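Local coordinates for FrpC operon protein (Neisseria meningitidis, PDB 5EDF) that is the FrpC-binding, iron-regulated protein FrpD, whose cellular role is unknown but which, with its partner FrpC, is putatively involved in adhesion, at residues V65-T70 with I197-Q202; Q72-E77 with Q205-G210; I88-D93 with V98-I103. One frame throughout, in Å; residues are numbered along the deposited sequence.

Contact 1 (V65-T70 with I197-Q202); sequences VYYKKT and IREKQQ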
loop_
_atom_site.group_PDB
_atom_site.type_symbol
_atom_site.label_atom_id
_atom_site.label_comp_id
_atom_site.label_asym_id
_atom_site.label_seq_id
_atom_site.Cartn_x
_atom_site.Cartn_y
_atom_site.Cartn_z
ATOM N N VAL A 65 1.614 -4.752 -5.720
ATOM C CA VAL A 65 1.666 -3.834 -6.851
ATOM C C VAL A 65 3.086 -3.422 -7.199
ATOM O O VAL A 65 3.911 -3.140 -6.318
ATOM C CB VAL A 65 0.830 -2.579 -6.617
ATOM C CG1 VAL A 65 -0.681 -2.895 -6.503
ATOM C CG2 VAL A 65 1.282 -1.832 -5.343
ATOM N N TYR A 66 3.372 -3.408 -8.486
ATOM C CA TYR A 66 4.599 -2.832 -8.984
ATOM C C TYR A 66 4.403 -1.330 -9.105
ATOM O O TYR A 66 3.387 -0.870 -9.650
ATOM C CB TYR A 66 4.952 -3.431 -10.356
ATOM C CG TYR A 66 6.115 -2.796 -11.090
ATOM C CD1 TYR A 66 7.400 -2.866 -10.594
ATOM C CD2 TYR A 66 5.918 -2.139 -12.271
ATOM C CE1 TYR A 66 8.460 -2.304 -11.261
ATOM C CE2 TYR A 66 6.984 -1.603 -12.956
ATOM C CZ TYR A 66 8.239 -1.669 -12.434
ATOM O OH TYR A 66 9.326 -1.109 -13.124
ATOM N N TYR A 67 5.354 -0.562 -8.589
ATOM C CA TYR A 67 5.272 0.901 -8.709
ATOM C C TYR A 67 6.341 1.364 -9.659
ATOM O O TYR A 67 7.463 0.864 -9.659
ATOM C CB TYR A 67 5.324 1.604 -7.351
ATOM C CG TYR A 67 6.670 1.562 -6.625
ATOM C CD1 TYR A 67 7.645 2.498 -6.875
ATOM C CD2 TYR A 67 6.956 0.551 -5.718
ATOM C CE1 TYR A 67 8.865 2.446 -6.224
ATOM C CE2 TYR A 67 8.145 0.500 -5.052
ATOM C CZ TYR A 67 9.108 1.449 -5.294
ATOM O OH TYR A 67 10.308 1.368 -4.609
ATOM N N LYS A 68 5.938 2.303 -10.519
ATOM C CA LYS A 68 6.760 2.736 -11.641
ATOM C C LYS A 68 6.710 4.241 -11.856
ATOM O O LYS A 68 5.642 4.848 -11.822
ATOM C CB LYS A 68 6.235 2.021 -12.895
ATOM C CG LYS A 68 6.995 2.252 -14.147
ATOM C CD LYS A 68 6.405 1.474 -15.301
ATOM C CE LYS A 68 5.133 2.072 -15.880
ATOM N NZ LYS A 68 4.713 1.377 -17.142
ATOM N N LYS A 69 7.873 4.845 -12.141
ATOM C CA LYS A 69 7.952 6.270 -12.429
ATOM C C LYS A 69 7.506 6.535 -13.876
ATOM O O LYS A 69 7.933 5.821 -14.792
ATOM C CB LYS A 69 9.392 6.726 -12.228
ATOM C CG LYS A 69 9.593 8.217 -12.215
ATOM C CD LYS A 69 9.071 8.811 -10.931
ATOM C CE LYS A 69 9.247 10.310 -10.921
ATOM N NZ LYS A 69 10.650 10.694 -10.597
ATOM N N THR A 70 6.594 7.492 -14.062
ATOM C CA THR A 70 6.219 7.983 -15.398
ATOM C C THR A 70 6.359 9.511 -15.470
ATOM O O THR A 70 6.781 10.138 -14.502
ATOM C CB THR A 70 4.781 7.552 -15.797
ATOM O OG1 THR A 70 3.811 8.399 -15.166
ATOM C CG2 THR A 70 4.521 6.089 -15.421
ATOM N N ILE A 197 8.868 0.799 -1.334
ATOM C CA ILE A 197 9.791 0.086 -0.427
ATOM C C ILE A 197 11.258 0.149 -0.838
ATOM O O ILE A 197 12.136 0.035 0.023
ATOM C CB ILE A 197 9.431 -1.406 -0.216
ATOM C CG1 ILE A 197 9.326 -2.168 -1.540
ATOM C CG2 ILE A 197 8.160 -1.530 0.555
ATOM C CD1 ILE A 197 9.489 -3.667 -1.378
ATOM N N ARG A 198 11.539 0.319 -2.127
ATOM C CA ARG A 198 12.937 0.420 -2.566
ATOM C C ARG A 198 13.467 1.853 -2.655
ATOM O O ARG A 198 14.651 2.066 -2.965
ATOM C CB ARG A 198 13.146 -0.244 -3.925
ATOM C CG ARG A 198 12.758 -1.736 -3.949
ATOM C CD ARG A 198 13.827 -2.648 -3.381
ATOM N NE ARG A 198 13.894 -2.629 -1.924
ATOM C CZ ARG A 198 13.259 -3.473 -1.107
ATOM N NH1 ARG A 198 12.469 -4.427 -1.591
ATOM N NH2 ARG A 198 13.406 -3.353 0.214
ATOM N N GLU A 199 12.638 2.844 -2.405
ATOM C CA GLU A 199 13.104 4.218 -2.489
ATOM C C GLU A 199 13.744 4.685 -1.176
ATOM O O GLU A 199 13.131 4.605 -0.106
ATOM C CB GLU A 199 11.931 5.150 -2.827
ATOM C CG GLU A 199 11.088 4.730 -4.031
ATOM C CD GLU A 199 11.931 4.386 -5.241
ATOM O OE1 GLU A 199 12.585 5.323 -5.793
ATOM O OE2 GLU A 199 12.033 3.188 -5.617
ATOM N N LYS A 200 14.962 5.195 -1.252
ATOM C CA LYS A 200 15.652 5.730 -0.074
ATOM C C LYS A 200 15.548 7.261 -0.016
ATOM O O LYS A 200 15.697 7.874 1.054
ATOM C CB LYS A 200 17.133 5.293 -0.087
ATOM C CG LYS A 200 17.385 3.779 -0.096
ATOM C CD LYS A 200 18.887 3.451 -0.196
ATOM C CE LYS A 200 19.435 3.731 -1.595
ATOM N NZ LYS A 200 18.754 2.930 -2.667
ATOM N N GLN A 201 15.259 7.890 -1.146
ATOM C CA GLN A 201 15.199 9.354 -1.213
ATOM C C GLN A 201 13.949 9.908 -0.512
ATOM O O GLN A 201 12.894 9.256 -0.473
ATOM C CB GLN A 201 15.271 9.839 -2.677
ATOM C CG GLN A 201 13.969 9.679 -3.504
ATOM C CD GLN A 201 13.786 8.305 -4.112
ATOM O OE1 GLN A 201 14.548 7.361 -3.832
ATOM N NE2 GLN A 201 12.772 8.188 -4.950
ATOM N N GLN A 202 14.049 11.082 0.081
ATOM C CA GLN A 202 12.875 11.768 0.604
ATOM C C GLN A 202 11.858 11.992 -0.520
ATOM O O GLN A 202 12.203 12.377 -1.626
ATOM C CB GLN A 202 13.275 13.087 1.259
ATOM C CG GLN A 202 12.173 13.776 2.037
ATOM C CD GLN A 202 12.602 15.103 2.657
ATOM O OE1 GLN A 202 13.780 15.371 2.819
ATOM N NE2 GLN A 202 11.623 15.908 3.029
#
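Tyr67, on the strand 61-70, reaches out to the loop 197-202, and its phenol carries the whole contact. CB leaves the strand in the direction of the loop, and chi1 of 70°, which sets CG between the backbone N and the carbonyl carbon, brings OH up to the loop. Along the ring, CE2 lies 3.8 Å from Ile197 N, while CE1 on the other flank comes within 3.3 Å of Glu199 OE2. At the tip, OH both accepts and donates. Arg198 N gives it a bent hydrogen bond of 3.0 Å, with an angle of 140° at the hydrogen, and OH donates to Glu199 OE2 at 2.7 Å, on the anti lone pair of that oxygen. Both partners lie at the ring edge, near its plane, but the carboxylate is turned 86° to the ring. Glu199 arrives on a chain bent at chi2, and its second oxygen, OE1, accepts a hydrogen bond from Gln201 NE2 at 3.0 Å, the donor again on the anti side. Phe196 meets the Tyr67 ring edge-to-face, and Asp99 OD1 accepts from Ile197 N. With one bond received and one given, the hydroxyl ties the loop between strand 189-193 and helix 205-224 to strand 61-70; two donors, Tyr67 OH and Gln201 NE2, converge on the carboxylate, consistent with a charged Glu199.

Contact 2 (Q72-E77 with Q205-G210); sequences QGWVLE and QQELVG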
loop_
_atom_site.group_PDB
_atom_site.type_symbol
_atom_site.label_atom_id
_atom_site.label_comp_id
_atom_site.label_asym_id
_atom_site.label_seq_id
_atom_site.Cartn_x
_atom_site.Cartn_y
_atom_site.Cartn_z
ATOM N N GLN A 72 3.778 11.360 -15.869
ATOM C CA GLN A 72 2.582 11.795 -15.180
ATOM C C GLN A 72 2.561 11.335 -13.713
ATOM O O GLN A 72 1.486 11.245 -13.111
ATOM C CB GLN A 72 1.375 11.230 -15.921
ATOM C CG GLN A 72 1.417 11.486 -17.432
ATOM C CD GLN A 72 0.845 12.824 -17.789
ATOM O OE1 GLN A 72 -0.226 13.194 -17.298
ATOM N NE2 GLN A 72 1.545 13.571 -18.645
ATOM N N GLY A 73 3.739 11.028 -13.159
ATOM C CA GLY A 73 3.899 10.708 -11.730
ATOM C C GLY A 73 4.524 9.348 -11.446
ATOM O O GLY A 73 5.504 8.954 -12.079
ATOM N N TRP A 74 4.031 8.690 -10.402
ATOM C CA TRP A 74 4.226 7.262 -10.192
ATOM C C TRP A 74 2.897 6.570 -10.475
ATOM O O TRP A 74 1.826 7.144 -10.229
ATOM C CB TRP A 74 4.589 6.965 -8.749
ATOM C CG TRP A 74 5.902 7.531 -8.272
ATOM C CD1 TRP A 74 6.114 8.726 -7.651
ATOM C CD2 TRP A 74 7.173 6.873 -8.317
ATOM N NE1 TRP A 74 7.445 8.863 -7.327
ATOM C CE2 TRP A 74 8.119 7.748 -7.733
ATOM C CE3 TRP A 74 7.610 5.638 -8.798
ATOM C CZ2 TRP A 74 9.470 7.416 -7.615
ATOM C CZ3 TRP A 74 8.938 5.322 -8.682
ATOM C CH2 TRP A 74 9.856 6.199 -8.086
ATOM N N VAL A 75 2.956 5.331 -10.956
ATOM C CA VAL A 75 1.758 4.516 -11.157
ATOM C C VAL A 75 1.940 3.145 -10.546
ATOM O O VAL A 75 3.072 2.710 -10.338
ATOM C CB VAL A 75 1.354 4.380 -12.653
ATOM C CG1 VAL A 75 1.048 5.743 -13.218
ATOM C CG2 VAL A 75 2.433 3.651 -13.442
ATOM N N LEU A 76 0.821 2.485 -10.269
ATOM C CA LEU A 76 0.788 1.128 -9.736
ATOM C C LEU A 76 0.284 0.179 -10.793
ATOM O O LEU A 76 -0.692 0.470 -11.497
ATOM C CB LEU A 76 -0.145 1.024 -8.529
ATOM C CG LEU A 76 0.080 2.044 -7.428
ATOM C CD1 LEU A 76 -0.971 1.847 -6.327
ATOM C CD2 LEU A 76 1.526 2.058 -6.899
ATOM N N GLU A 77 0.902 -0.996 -10.844
ATOM C CA GLU A 77 0.534 -2.006 -11.839
ATOM C C GLU A 77 0.381 -3.380 -11.231
ATOM O O GLU A 77 1.159 -3.748 -10.362
ATOM C CB GLU A 77 1.606 -2.102 -12.934
ATOM C CG GLU A 77 1.782 -0.818 -13.688
ATOM C CD GLU A 77 2.769 -0.876 -14.834
ATOM O OE1 GLU A 77 3.591 -1.809 -14.910
ATOM O OE2 GLU A 77 2.722 0.051 -15.680
ATOM N N GLN A 205 5.098 15.346 -0.575
ATOM C CA GLN A 205 3.723 15.107 -0.236
ATOM C C GLN A 205 2.925 14.683 -1.468
ATOM O O GLN A 205 2.028 13.836 -1.375
ATOM C CB GLN A 205 3.075 16.315 0.423
ATOM C CG GLN A 205 1.683 16.024 0.926
ATOM C CD GLN A 205 0.993 17.209 1.589
ATOM O OE1 GLN A 205 1.476 18.344 1.544
ATOM N NE2 GLN A 205 -0.192 16.966 2.152
ATOM N N GLN A 206 3.252 15.280 -2.612
ATOM C CA GLN A 206 2.542 14.963 -3.840
ATOM C C GLN A 206 2.769 13.513 -4.248
ATOM O O GLN A 206 1.840 12.828 -4.693
ATOM C CB GLN A 206 2.913 15.925 -4.969
ATOM C CG GLN A 206 2.458 17.377 -4.750
ATOM C CD GLN A 206 3.456 18.252 -3.993
ATOM O OE1 GLN A 206 4.417 17.773 -3.374
ATOM N NE2 GLN A 206 3.218 19.553 -4.036
ATOM N N GLU A 207 4.006 13.029 -4.120
ATOM C CA GLU A 207 4.299 11.617 -4.409
ATOM C C GLU A 207 3.555 10.688 -3.460
ATOM O O GLU A 207 2.965 9.704 -3.892
ATOM C CB GLU A 207 5.793 11.345 -4.299
ATOM C CG GLU A 207 6.597 11.968 -5.435
ATOM C CD GLU A 207 8.088 11.801 -5.248
ATOM O OE1 GLU A 207 8.656 12.428 -4.313
ATOM O OE2 GLU A 207 8.720 11.098 -6.078
ATOM N N LEU A 208 3.553 11.026 -2.176
ATOM C CA LEU A 208 2.941 10.168 -1.154
ATOM C C LEU A 208 1.410 10.162 -1.222
ATOM O O LEU A 208 0.785 9.108 -1.256
ATOM C CB LEU A 208 3.438 10.602 0.225
ATOM C CG LEU A 208 4.933 10.493 0.478
ATOM C CD1 LEU A 208 5.363 11.270 1.736
ATOM C CD2 LEU A 208 5.279 9.031 0.641
ATOM N N VAL A 209 0.798 11.351 -1.266
ATOM C CA VAL A 209 -0.656 11.447 -1.452
ATOM C C VAL A 209 -1.087 10.861 -2.783
ATOM O O VAL A 209 -2.106 10.160 -2.860
ATOM C CB VAL A 209 -1.177 12.916 -1.270
ATOM C CG1 VAL A 209 -2.661 13.008 -1.643
ATOM C CG2 VAL A 209 -0.994 13.334 0.180
ATOM N N GLY A 210 -0.323 11.092 -3.844
ATOM C CA GLY A 210 -0.649 10.519 -5.138
ATOM C C GLY A 210 -0.753 9.010 -5.075
ATOM O O GLY A 210 -1.665 8.416 -5.657
#
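The strand segment 72-77 and the first turn of the helix 205-224 come closest at Trp74 and Glu207, whose CA atoms are 7.2 Å apart, a gap that long side chains must bridge. CB of Trp74 points toward the helix, and the indole offers NE1 to Glu207 OE2, 2.9 Å away. The N-H points almost straight at the oxygen, at 176°, and OE2 lies practically in the ring plane, so the indole edge alone does the binding. On the acceptor side the fit is less exact: NE1 meets OE2 on its anti side but 24° out of the carboxylate plane. Glu207 runs extended beyond CG (chi2 175°), which carries the carboxylate out to the indole and leaves CG 3.7 Å from Trp74 NE1, at the ring edge. Its other oxygen, OE1, accepts the amide of Thr204 just ahead of the helix, so each carboxylate oxygen has a donor and the group's rotation is fixed from two sides. Around this surface contact, Phe196 and Tyr67 pack against the indole, and Gln214, two turns further along the helix, bonds to Trp74 O. Strand 73-77, at one edge of the large antiparallel sheet and hydrogen-bonded to strand 61-70 through Val75, is thereby tied to the start of the C-terminal helix.

Contact 3 (I88-D93 with V98-I103); sequences IQFLRD and VDDIVI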
loop_
_atom_site.group_PDB
_atom_site.type_symbol
_atom_site.label_atom_id
_atom_site.label_comp_id
_atom_site.label_asym_id
_atom_site.label_seq_id
_atom_site.Cartn_x
_atom_site.Cartn_y
_atom_site.Cartn_z
ATOM N N ILE A 88 9.167 -11.411 -10.440
ATOM C CA ILE A 88 9.953 -12.624 -10.232
ATOM C C ILE A 88 11.025 -12.391 -9.164
ATOM O O ILE A 88 11.225 -13.220 -8.288
ATOM C CB ILE A 88 10.604 -13.104 -11.540
ATOM C CG1 ILE A 88 9.515 -13.668 -12.445
ATOM C CG2 ILE A 88 11.665 -14.144 -11.257
ATOM C CD1 ILE A 88 9.906 -13.845 -13.847
ATOM N N GLN A 89 11.724 -11.267 -9.243
ATOM C CA GLN A 89 12.668 -10.904 -8.211
ATOM C C GLN A 89 12.006 -10.793 -6.829
ATOM O O GLN A 89 12.506 -11.290 -5.822
ATOM C CB GLN A 89 13.396 -9.620 -8.602
ATOM C CG GLN A 89 14.447 -9.165 -7.591
ATOM C CD GLN A 89 15.646 -10.059 -7.575
ATOM O OE1 GLN A 89 16.393 -10.113 -8.559
ATOM N NE2 GLN A 89 15.854 -10.772 -6.459
ATOM N N PHE A 90 10.871 -10.118 -6.792
ATOM C CA PHE A 90 10.097 -9.960 -5.565
ATOM C C PHE A 90 9.722 -11.309 -4.968
ATOM O O PHE A 90 9.840 -11.515 -3.772
ATOM C CB PHE A 90 8.856 -9.134 -5.925
ATOM C CG PHE A 90 7.737 -9.212 -4.930
ATOM C CD1 PHE A 90 7.776 -8.491 -3.776
ATOM C CD2 PHE A 90 6.629 -10.002 -5.197
ATOM C CE1 PHE A 90 6.715 -8.570 -2.877
ATOM C CE2 PHE A 90 5.580 -10.071 -4.289
ATOM C CZ PHE A 90 5.641 -9.364 -3.147
ATOM N N LEU A 91 9.296 -12.231 -5.805
ATOM C CA LEU A 91 8.919 -13.544 -5.297
ATOM C C LEU A 91 10.119 -14.362 -4.782
ATOM O O LEU A 91 9.968 -15.214 -3.903
ATOM C CB LEU A 91 8.112 -14.316 -6.338
ATOM C CG LEU A 91 6.714 -13.776 -6.643
ATOM C CD1 LEU A 91 6.098 -14.517 -7.817
ATOM C CD2 LEU A 91 5.841 -13.920 -5.401
ATOM N N ARG A 92 11.313 -14.058 -5.268
ATOM C CA ARG A 92 12.506 -14.727 -4.784
ATOM C C ARG A 92 12.984 -14.228 -3.436
ATOM O O ARG A 92 13.238 -15.025 -2.550
ATOM C CB ARG A 92 13.627 -14.583 -5.807
ATOM C CG ARG A 92 13.322 -15.302 -7.083
ATOM C CD ARG A 92 14.412 -15.168 -8.089
ATOM N NE ARG A 92 14.091 -15.853 -9.343
ATOM C CZ ARG A 92 14.254 -17.154 -9.562
ATOM N NH1 ARG A 92 14.744 -17.957 -8.611
ATOM N NH2 ARG A 92 13.932 -17.664 -10.749
ATOM N N ASP A 93 13.131 -12.920 -3.281
ATOM C CA ASP A 93 13.665 -12.388 -2.017
ATOM C C ASP A 93 13.056 -11.084 -1.524
ATOM O O ASP A 93 13.562 -10.481 -0.569
ATOM C CB ASP A 93 15.189 -12.261 -2.097
ATOM C CG ASP A 93 15.655 -11.266 -3.143
ATOM O OD1 ASP A 93 14.809 -10.598 -3.747
ATOM O OD2 ASP A 93 16.892 -11.151 -3.353
ATOM N N VAL A 98 8.134 -3.650 -5.618
ATOM C CA VAL A 98 6.816 -4.230 -5.505
ATOM C C VAL A 98 6.390 -4.075 -4.049
ATOM O O VAL A 98 7.053 -4.591 -3.132
ATOM C CB VAL A 98 6.802 -5.703 -5.946
ATOM C CG1 VAL A 98 5.436 -6.320 -5.664
ATOM C CG2 VAL A 98 7.200 -5.853 -7.449
ATOM N N ASP A 99 5.262 -3.388 -3.864
ATOM C CA ASP A 99 4.720 -3.114 -2.538
ATOM C C ASP A 99 3.559 -4.057 -2.226
ATOM O O ASP A 99 2.796 -4.438 -3.122
ATOM C CB ASP A 99 4.223 -1.664 -2.467
ATOM C CG ASP A 99 5.305 -0.646 -2.635
ATOM O OD1 ASP A 99 6.460 -0.895 -2.258
ATOM O OD2 ASP A 99 4.984 0.474 -3.136
ATOM N N ASP A 100 3.408 -4.409 -0.954
ATOM C CA ASP A 100 2.298 -5.217 -0.470
ATOM C C ASP A 100 1.274 -4.350 0.206
ATOM O O ASP A 100 1.631 -3.460 0.994
ATOM C CB ASP A 100 2.803 -6.262 0.505
ATOM C CG ASP A 100 3.655 -7.299 -0.178
ATOM O OD1 ASP A 100 3.133 -8.002 -1.044
ATOM O OD2 ASP A 100 4.838 -7.394 0.201
ATOM N N ILE A 101 0.009 -4.582 -0.071
ATOM C CA ILE A 101 -1.078 -3.816 0.520
ATOM C C ILE A 101 -2.025 -4.783 1.199
ATOM O O ILE A 101 -2.542 -5.701 0.552
ATOM C CB ILE A 101 -1.805 -2.943 -0.543
ATOM C CG1 ILE A 101 -0.817 -1.960 -1.199
ATOM C CG2 ILE A 101 -3.004 -2.247 0.120
ATOM C CD1 ILE A 101 -1.336 -1.311 -2.452
ATOM N N VAL A 102 -2.204 -4.630 2.510
ATOM C CA VAL A 102 -2.988 -5.569 3.306
ATOM C C VAL A 102 -4.371 -4.985 3.539
ATOM O O VAL A 102 -4.518 -3.906 4.117
ATOM C CB VAL A 102 -2.276 -5.941 4.594
ATOM C CG1 VAL A 102 -3.153 -6.878 5.448
ATOM C CG2 VAL A 102 -0.936 -6.593 4.315
ATOM N N ILE A 103 -5.383 -5.742 3.126
ATOM C CA ILE A 103 -6.784 -5.339 3.176
ATOM C C ILE A 103 -7.526 -6.238 4.147
ATOM O O ILE A 103 -7.476 -7.469 4.015
ATOM C CB ILE A 103 -7.438 -5.439 1.797
ATOM C CG1 ILE A 103 -6.676 -4.624 0.774
ATOM C CG2 ILE A 103 -8.921 -4.992 1.864
ATOM C CD1 ILE A 103 -7.078 -4.875 -0.683
#
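Val98 sits over one face of the Phe90 ring, with CG1 3.6 Å from the ring centroid and only 7° off the ring normal, a well-centred CH-pi contact. Val98 CB adds to it over the CD1 side of the ring, 3.7 Å from Phe90 CD1, and CG2 reaches back to Phe90 CB at 4.0 Å, so the valine spans the ring and its root. At the far rim the Asp100 and Phe90 side chains come from opposite directions: Asp100 OD1 is 3.5 Å from Phe90 CZ and Asp100 OD2 3.8 Å from Phe90 CE1. Both oxygens lie at or near the ring edge, where the aromatic hydrogens carry partial positive charge, though the carboxylate plane is tilted 45° to the ring. In Phe90, chi1 of 162° swings CG opposite the backbone N and brings the ring face against Val98. The next shell holds the carboxylate: OD1 of Asp100 is bonded to Ser64 OG and forms a salt bridge with Arg37 NE, residues that the Phe90 side chain also touches. Within 88-93, Gln89 NE2 donates to Asp93 OD1, which also takes the amide of Leu95 in the connection leading to the strand. Helix 84-93 is thus laid by Phe90 against strand 98-105, which pairs with strands 61-70 and 189-193 in the large antiparallel sheet.

All three contacts reach the nine-stranded antiparallel sheet, near the end where 73-77, 61-70 and 98-105 are consecutive neighbours. Contacts 1 and 2 have centres about 9 Å apart and touch, through the pairing of their strands and a salt bridge from Lys68 to Glu77; their segments alternate along the chain. Contact 3, centred about 13 Å from contact 1 and 18 Å from contact 2, is nested inside both longer loops. It touches contact 1, among other places where Val65 O probably bonds to Asp99 N, but not contact 2. Together they join this end of the sheet to helix 84-93, the loop 197-202 and the C-terminal helix; contacts 1 and 2 each close a connection of nearly 130 residues, contact 3 a short one, in a fold described as novel.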